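Local coordinates for Peptide/nickel transport system substrate-binding protein (Listeria monocytogenes serotype 1/2a, PDB 5KZT) that binds peptides outside the cell membrane and probably hands them to an ABC-type oligopeptide importer, as OppA proteins of its family do, at residues 315-327 with 334-346. Residues are numbered along the deposited sequence; the frame is centred on the assembly and turned at random.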
ATOM      1  N   SER A 315      16.830   4.287   4.828  1.00 22.20           N
ATOM      2  CA  SER A 315      16.243   2.949   4.911  1.00 21.84           C
ATOM      3  C   SER A 315      17.178   2.072   5.721  1.00 22.41           C
ATOM      4  O   SER A 315      18.386   2.295   5.740  1.00 23.13           O
ATOM      5  CB  SER A 315      16.025   2.340   3.522  1.00 21.00           C
ATOM      6  OG  SER A 315      15.058   3.062   2.778  1.00 20.14           O
ATOM      7  N   LYS A 316      16.622   1.095   6.423  1.00 22.50           N
ATOM      8  CA  LYS A 316      17.463   0.166   7.172  1.00 23.31           C
ATOM      9  C   LYS A 316      17.032  -1.283   6.993  1.00 21.95           C
ATOM     10  O   LYS A 316      15.901  -1.525   6.590  1.00 20.32           O
ATOM     11  CB  LYS A 316      17.533   0.556   8.644  1.00 25.38           C
ATOM     12  CG  LYS A 316      16.243   0.514   9.437  1.00 26.28           C
ATOM     13  CD  LYS A 316      16.494   1.208  10.786  1.00 28.52           C
ATOM     14  CE  LYS A 316      15.499   0.763  11.851  1.00 29.71           C
ATOM     15  NZ  LYS A 316      14.211   1.489  11.734  1.00 29.96           N
ATOM     16  N   PRO A 317      17.968  -2.235   7.241  1.00 21.51           N
ATOM     17  CA  PRO A 317      17.640  -3.651   7.108  1.00 21.09           C
ATOM     18  C   PRO A 317      16.442  -4.050   7.932  1.00 20.22           C
ATOM     19  O   PRO A 317      16.230  -3.513   9.016  1.00 20.37           O
ATOM     20  CB  PRO A 317      18.890  -4.353   7.630  1.00 21.86           C
ATOM     21  CG  PRO A 317      19.981  -3.405   7.302  1.00 22.46           C
ATOM     22  CD  PRO A 317      19.386  -2.063   7.625  1.00 22.26           C
ATOM     23  N   ALA A 318      15.659  -4.973   7.379  1.00 19.75           N
ATOM     24  CA  ALA A 318      14.481  -5.514   8.023  1.00 19.42           C
ATOM     25  C   ALA A 318      14.725  -6.994   8.251  1.00 19.88           C
ATOM     26  O   ALA A 318      15.177  -7.696   7.339  1.00 20.15           O
ATOM     27  CB  ALA A 318      13.271  -5.324   7.129  1.00 18.97           C
ATOM     28  N   ASN A 319      14.444  -7.447   9.467  1.00 20.01           N
ATOM     29  CA  ASN A 319      14.424  -8.872   9.823  1.00 20.02           C
ATOM     30  C   ASN A 319      13.061  -9.268  10.397  1.00 19.27           C
ATOM     31  O   ASN A 319      12.928 -10.245  11.159  1.00 19.46           O
ATOM     32  CB  ASN A 319      15.533  -9.144  10.818  1.00 21.46           C
ATOM     33  CG  ASN A 319      16.900  -8.807  10.263  1.00 22.08           C
ATOM     34  OD1 ASN A 319      17.565  -7.891  10.739  1.00 24.21           O
ATOM     35  ND2 ASN A 319      17.318  -9.526   9.259  1.00 21.72           N
ATOM     36  N   ASN A 320      12.055  -8.467  10.038  1.00 18.53           N
ATOM     37  CA  ASN A 320      10.664  -8.652  10.387  1.00 17.78           C
ATOM     38  C   ASN A 320       9.812  -8.127   9.232  1.00 16.93           C
ATOM     39  O   ASN A 320      10.179  -7.156   8.542  1.00 16.72           O
ATOM     40  CB  ASN A 320      10.281  -7.853  11.620  1.00 18.19           C
ATOM     41  CG  ASN A 320      11.083  -8.233  12.846  1.00 19.00           C
ATOM     42  OD1 ASN A 320      12.199  -7.758  13.027  1.00 19.01           O
ATOM     43  ND2 ASN A 320      10.515  -9.094  13.685  1.00 19.09           N
ATOM     44  N   LEU A 321       8.653  -8.735   9.049  1.00 16.86           N
ATOM     45  CA  LEU A 321       7.633  -8.209   8.158  1.00 16.38           C
ATOM     46  C   LEU A 321       7.025  -6.929   8.714  1.00 16.60           C
ATOM     47  O   LEU A 321       6.838  -5.942   7.983  1.00 16.74           O
ATOM     48  CB  LEU A 321       6.532  -9.248   7.950  1.00 16.48           C
ATOM     49  CG  LEU A 321       5.324  -8.768   7.176  1.00 16.12           C
ATOM     50  CD1 LEU A 321       5.729  -8.233   5.812  1.00 16.18           C
ATOM     51  CD2 LEU A 321       4.302  -9.895   7.076  1.00 16.25           C
ATOM     52  N   VAL A 322       6.696  -6.956  10.004  1.00 17.06           N
ATOM     53  CA  VAL A 322       6.134  -5.800  10.690  1.00 17.27           C
ATOM     54  C   VAL A 322       7.282  -4.818  10.950  1.00 17.76           C
ATOM     55  O   VAL A 322       8.326  -5.218  11.431  1.00 17.57           O
ATOM     56  CB  VAL A 322       5.421  -6.197  11.997  1.00 17.81           C
ATOM     57  CG1 VAL A 322       4.991  -4.961  12.788  1.00 18.13           C
ATOM     58  CG2 VAL A 322       4.231  -7.113  11.697  1.00 17.79           C
ATOM     59  N   PRO A 323       7.115  -3.544  10.559  1.00 18.30           N
ATOM     60  CA  PRO A 323       8.194  -2.580  10.720  1.00 18.97           C
ATOM     61  C   PRO A 323       8.400  -2.162  12.181  1.00 19.87           C
ATOM     62  O   PRO A 323       7.449  -2.161  12.958  1.00 19.36           O
ATOM     63  CB  PRO A 323       7.752  -1.404   9.849  1.00 18.73           C
ATOM     64  CG  PRO A 323       6.278  -1.522   9.803  1.00 18.65           C
ATOM     65  CD  PRO A 323       6.002  -2.984   9.778  1.00 18.54           C
ATOM     66  N   GLU A 324       9.645  -1.840  12.531  1.00 21.48           N
ATOM     67  CA  GLU A 324       9.963  -1.338  13.875  1.00 23.11           C
ATOM     68  C   GLU A 324       9.332   0.024  14.052  1.00 22.44           C
ATOM     69  O   GLU A 324       9.237   0.782  13.105  1.00 22.28           O
ATOM     70  CB  GLU A 324      11.453  -1.170  14.072  1.00 25.60           C
ATOM     71  CG  GLU A 324      12.267  -2.438  13.997  1.00 27.57           C
ATOM     72  CD  GLU A 324      13.701  -2.159  14.353  1.00 30.19           C
ATOM     73  OE1 GLU A 324      14.068  -2.347  15.540  1.00 32.74           O
ATOM     74  OE2 GLU A 324      14.439  -1.693  13.457  1.00 31.47           O
ATOM     75  N   GLY A 325       8.915   0.327  15.272  1.00 22.16           N
ATOM     76  CA  GLY A 325       8.430   1.652  15.636  1.00 21.75           C
ATOM     77  C   GLY A 325       6.986   1.939  15.251  1.00 21.09           C
ATOM     78  O   GLY A 325       6.567   3.083  15.316  1.00 20.93           O
ATOM     79  N   PHE A 326       6.226   0.907  14.875  1.00 20.05           N
ATOM     80  CA  PHE A 326       4.896   1.090  14.311  1.00 19.93           C
ATOM     81  C   PHE A 326       3.730   0.642  15.205  1.00 19.32           C
ATOM     82  O   PHE A 326       2.719   1.340  15.321  1.00 19.79           O
ATOM     83  CB  PHE A 326       4.811   0.369  12.952  1.00 20.04           C
ATOM     84  CG  PHE A 326       3.483   0.559  12.264  1.00 20.87           C
ATOM     85  CD1 PHE A 326       3.064   1.829  11.909  1.00 21.33           C
ATOM     86  CD2 PHE A 326       2.639  -0.522  12.005  1.00 21.51           C
ATOM     87  CE1 PHE A 326       1.824   2.025  11.289  1.00 22.11           C
ATOM     88  CE2 PHE A 326       1.406  -0.334  11.396  1.00 20.98           C
ATOM     89  CZ  PHE A 326       1.006   0.931  11.033  1.00 21.47           C
ATOM     90  N   THR A 327       3.854  -0.528  15.809  1.00 18.83           N
ATOM     91  CA  THR A 327       2.763  -1.132  16.574  1.00 18.80           C
ATOM     92  C   THR A 327       3.304  -1.760  17.880  1.00 18.89           C
ATOM     93  O   THR A 327       4.393  -2.313  17.897  1.00 18.43           O
ATOM     94  CB  THR A 327       2.034  -2.163  15.689  1.00 18.82           C
ATOM     95  OG1 THR A 327       0.924  -2.695  16.394  1.00 20.09           O
ATOM     96  CG2 THR A 327       2.935  -3.289  15.289  1.00 18.60           C
ATOM     97  N   GLU A 334       5.466  -2.501  24.617  1.00 21.78           N
ATOM     98  CA  GLU A 334       6.698  -2.856  23.906  1.00 21.36           C
ATOM     99  C   GLU A 334       6.435  -3.106  22.433  1.00 19.95           C
ATOM    100  O   GLU A 334       5.386  -3.626  22.050  1.00 19.43           O
ATOM    101  CB  GLU A 334       7.373  -4.079  24.535  1.00 22.09           C
ATOM    102  CG  GLU A 334       7.910  -3.857  25.931  1.00 23.59           C
ATOM    103  CD  GLU A 334       9.134  -2.950  25.992  1.00 24.03           C
ATOM    104  OE1 GLU A 334       9.663  -2.499  24.960  1.00 23.54           O
ATOM    105  OE2 GLU A 334       9.560  -2.676  27.109  1.00 25.48           O
ATOM    106  N   ASP A 335       7.408  -2.730  21.602  1.00 19.58           N
ATOM    107  CA  ASP A 335       7.342  -2.895  20.147  1.00 18.67           C
ATOM    108  C   ASP A 335       7.152  -4.354  19.747  1.00 18.33           C
ATOM    109  O   ASP A 335       7.888  -5.235  20.228  1.00 18.60           O
ATOM    110  CB  ASP A 335       8.634  -2.386  19.503  1.00 18.84           C
ATOM    111  CG  ASP A 335       8.493  -2.115  18.025  1.00 18.27           C
ATOM    112  OD1 ASP A 335       7.882  -2.919  17.284  1.00 17.69           O
ATOM    113  OD2 ASP A 335       9.015  -1.058  17.589  1.00 18.78           O
ATOM    114  N   TYR A 336       6.180  -4.589  18.864  1.00 17.40           N
ATOM    115  CA  TYR A 336       5.966  -5.916  18.245  1.00 17.13           C
ATOM    116  C   TYR A 336       7.273  -6.570  17.810  1.00 17.33           C
ATOM    117  O   TYR A 336       7.502  -7.743  18.115  1.00 17.62           O
ATOM    118  CB  TYR A 336       5.066  -5.770  17.013  1.00 16.20           C
ATOM    119  CG  TYR A 336       4.766  -7.066  16.283  1.00 15.73           C
ATOM    120  CD1 TYR A 336       5.652  -7.575  15.330  1.00 15.37           C
ATOM    121  CD2 TYR A 336       3.582  -7.774  16.524  1.00 15.91           C
ATOM    122  CE1 TYR A 336       5.382  -8.750  14.649  1.00 15.33           C
ATOM    123  CE2 TYR A 336       3.302  -8.948  15.833  1.00 15.75           C
ATOM    124  CZ  TYR A 336       4.200  -9.431  14.902  1.00 15.42           C
ATOM    125  OH  TYR A 336       3.942 -10.610  14.215  1.00 15.69           O
ATOM    126  N   THR A 337       8.134  -5.808  17.116  1.00 17.47           N
ATOM    127  CA  THR A 337       9.400  -6.368  16.598  1.00 17.63           C
ATOM    128  C   THR A 337      10.383  -6.832  17.671  1.00 18.69           C
ATOM    129  O   THR A 337      11.099  -7.809  17.458  1.00 18.76           O
ATOM    130  CB  THR A 337      10.153  -5.399  15.652  1.00 17.48           C
ATOM    131  OG1 THR A 337      10.438  -4.174  16.321  1.00 17.71           O
ATOM    132  CG2 THR A 337       9.359  -5.128  14.452  1.00 16.83           C
ATOM    133  N   LYS A 338      10.419  -6.147  18.812  1.00 19.57           N
ATOM    134  CA  LYS A 338      11.242  -6.585  19.956  1.00 20.96           C
ATOM    135  C   LYS A 338      10.715  -7.925  20.537  1.00 21.38           C
ATOM    136  O   LYS A 338      11.496  -8.832  20.849  1.00 22.04           O
ATOM    137  CB  LYS A 338      11.292  -5.468  21.018  1.00 22.00           C
ATOM    138  CG  LYS A 338      12.093  -5.762  22.278  1.00 23.60           C
ATOM    139  CD  LYS A 338      11.832  -4.733  23.384  1.00 24.65           C
ATOM    140  CE  LYS A 338      12.651  -5.015  24.644  1.00 26.03           C
ATOM    141  NZ  LYS A 338      12.333  -6.339  25.244  1.00 26.73           N
ATOM    142  N   GLU A 339       9.397  -8.055  20.651  1.00 21.11           N
ATOM    143  CA  GLU A 339       8.770  -9.302  21.134  1.00 21.75           C
ATOM    144  C   GLU A 339       8.919 -10.448  20.140  1.00 21.25           C
ATOM    145  O   GLU A 339       9.101 -11.584  20.541  1.00 21.70           O
ATOM    146  CB  GLU A 339       7.287  -9.087  21.477  1.00 21.67           C
ATOM    147  CG  GLU A 339       7.079  -8.027  22.546  1.00 22.48           C
ATOM    148  CD  GLU A 339       5.641  -7.852  22.955  1.00 22.66           C
ATOM    149  OE1 GLU A 339       4.728  -8.118  22.145  1.00 22.63           O
ATOM    150  OE2 GLU A 339       5.433  -7.430  24.095  1.00 23.25           O
ATOM    151  N   SER A 340       8.827 -10.151  18.846  1.00 20.45           N
ATOM    152  CA  SER A 340       8.989 -11.169  17.807  1.00 20.29           C
ATOM    153  C   SER A 340      10.435 -11.640  17.659  1.00 21.23           C
ATOM    154  O   SER A 340      10.678 -12.797  17.299  1.00 20.95           O
ATOM    155  CB  SER A 340       8.515 -10.631  16.462  1.00 19.32           C
ATOM    156  OG  SER A 340       8.318 -11.688  15.543  1.00 18.79           O
ATOM    157  N   GLY A 341      11.379 -10.730  17.907  1.00 21.86           N
ATOM    158  CA  GLY A 341      12.787 -10.955  17.603  1.00 22.94           C
ATOM    159  C   GLY A 341      13.096 -10.927  16.119  1.00 22.70           C
ATOM    160  O   GLY A 341      12.198 -10.744  15.257  1.00 22.32           O
ATOM    161  N   LYS A 342      14.370 -11.123  15.806  1.00 23.57           N
ATOM    162  CA  LYS A 342      14.807 -11.147  14.413  1.00 23.52           C
ATOM    163  C   LYS A 342      14.520 -12.514  13.790  1.00 22.97           C
ATOM    164  O   LYS A 342      14.551 -13.521  14.478  1.00 23.15           O
ATOM    165  CB  LYS A 342      16.285 -10.799  14.300  1.00 25.08           C
ATOM    166  CG  LYS A 342      16.597  -9.371  14.694  1.00 26.55           C
ATOM    167  CD  LYS A 342      18.095  -9.127  14.661  1.00 28.81           C
ATOM    168  CE  LYS A 342      18.468  -7.669  14.888  1.00 30.37           C
ATOM    169  NZ  LYS A 342      17.870  -7.102  16.135  1.00 31.45           N
ATOM    170  N   HIS A 343      14.227 -12.513  12.489  1.00 21.79           N
ATOM    171  CA  HIS A 343      14.054 -13.719  11.697  1.00 21.55           C
ATOM    172  C   HIS A 343      14.870 -13.648  10.418  1.00 21.27           C
ATOM    173  O   HIS A 343      15.053 -12.558   9.871  1.00 20.63           O
ATOM    174  CB  HIS A 343      12.583 -13.872  11.329  1.00 20.89           C
ATOM    175  CG  HIS A 343      11.672 -13.764  12.495  1.00 21.18           C
ATOM    176  ND1 HIS A 343      11.278 -14.859  13.232  1.00 22.09           N
ATOM    177  CD2 HIS A 343      11.100 -12.687  13.079  1.00 21.14           C
ATOM    178  CE1 HIS A 343      10.492 -14.458  14.214  1.00 22.33           C
ATOM    179  NE2 HIS A 343      10.375 -13.144  14.150  1.00 21.45           N
ATOM    180  N   LEU A 344      15.346 -14.806   9.951  1.00 21.75           N
ATOM    181  CA  LEU A 344      16.042 -14.939   8.659  1.00 21.92           C
ATOM    182  C   LEU A 344      17.129 -13.869   8.449  1.00 22.66           C
ATOM    183  O   LEU A 344      17.103 -13.089   7.483  1.00 21.90           O
ATOM    184  CB  LEU A 344      15.043 -14.904   7.491  1.00 21.00           C
ATOM    185  CG  LEU A 344      13.895 -15.926   7.544  1.00 20.86           C
ATOM    186  CD1 LEU A 344      12.866 -15.595   6.459  1.00 20.08           C
ATOM    187  CD2 LEU A 344      14.381 -17.353   7.416  1.00 21.58           C
ATOM    188  N   GLU A 345      18.069 -13.847   9.383  1.00 24.29           N
ATOM    189  CA  GLU A 345      19.211 -12.946   9.322  1.00 25.67           C
ATOM    190  C   GLU A 345      20.215 -13.391   8.267  1.00 25.96           C
ATOM    191  O   GLU A 345      20.472 -14.582   8.107  1.00 26.52           O
ATOM    192  CB  GLU A 345      19.887 -12.842  10.692  1.00 27.53           C
ATOM    193  CG  GLU A 345      18.996 -12.187  11.739  1.00 28.21           C
ATOM    194  CD  GLU A 345      19.674 -12.045  13.091  1.00 30.03           C
ATOM    195  OE1 GLU A 345      20.518 -11.150  13.246  1.00 31.74           O
ATOM    196  OE2 GLU A 345      19.339 -12.815  14.008  1.00 31.47           O
ATOM    197  N   TYR A 346      20.783 -12.422   7.561  1.00 25.96           N
ATOM    198  CA  TYR A 346      21.855 -12.668   6.598  1.00 26.55           C
ATOM    199  C   TYR A 346      22.947 -13.585   7.135  1.00 28.10           C
ATOM    200  O   TYR A 346      23.541 -13.299   8.176  1.00 28.76           O
ATOM    201  CB  TYR A 346      22.473 -11.343   6.191  1.00 26.50           C
ATOM    202  CG  TYR A 346      23.741 -11.441   5.362  1.00 27.09           C
ATOM    203  CD1 TYR A 346      23.728 -12.022   4.092  1.00 26.79           C
ATOM    204  CD2 TYR A 346      24.949 -10.932   5.841  1.00 27.83           C
ATOM    205  CE1 TYR A 346      24.878 -12.094   3.325  1.00 27.44           C
ATOM    206  CE2 TYR A 346      26.099 -10.993   5.078  1.00 28.61           C
ATOM    207  CZ  TYR A 346      26.063 -11.571   3.833  1.00 28.41           C
ATOM    208  OH  TYR A 346      27.209 -11.617   3.093  1.00 29.46           O
TER
HETATM  209  O   HOH W   1      13.259  -7.684  15.660  1.00 25.00           O
HETATM  210  O   HOH W   2       6.161  -2.032  15.345  1.00 16.08           O
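At the edge of the H343 imidazole, in its plane, lie N319 O, S340 CB and N320 ND2, the N320 amide standing 87° to the ring, while the Y336 ring meets V322 CB and its methyls obliquely. Both rings belong to the return arm of a loop in this periplasmic-binding-protein fold, whose short N-capped helix 336-340 folds back on the chain that follows strand 316-317. H343 N bonds N319 O (2.9 Å). H343 NE2 donates to S340 OG near the ring plane, and its ND1 bonds T486 in helix 471-487, so bonds at both nitrogens hold the ring's rotation. An amide suits N320: ND2 reaches G341 O at 2.8 Å and also E481 OE2, which S340 OG shares, while OD1 accepts from a water that also donates to T337 O. With CG anti to the backbone N (chi1 -180°), Y336 sets CE1 3.6 Å from V322 CG2 and sends its hydroxyl to M477 O. A short branched residue fits at T337, whose CG2 packs against V322 O and whose OG1 touches E324 CG, the side chains crossing at about a right angle. G325, with positive phi, occupies the third position of the type II turn P323-F326. D335 serves both arms: OD1 caps the helix by accepting from T337 N, and the syn lone pair of OD2 receives G325 N at 2.7 Å.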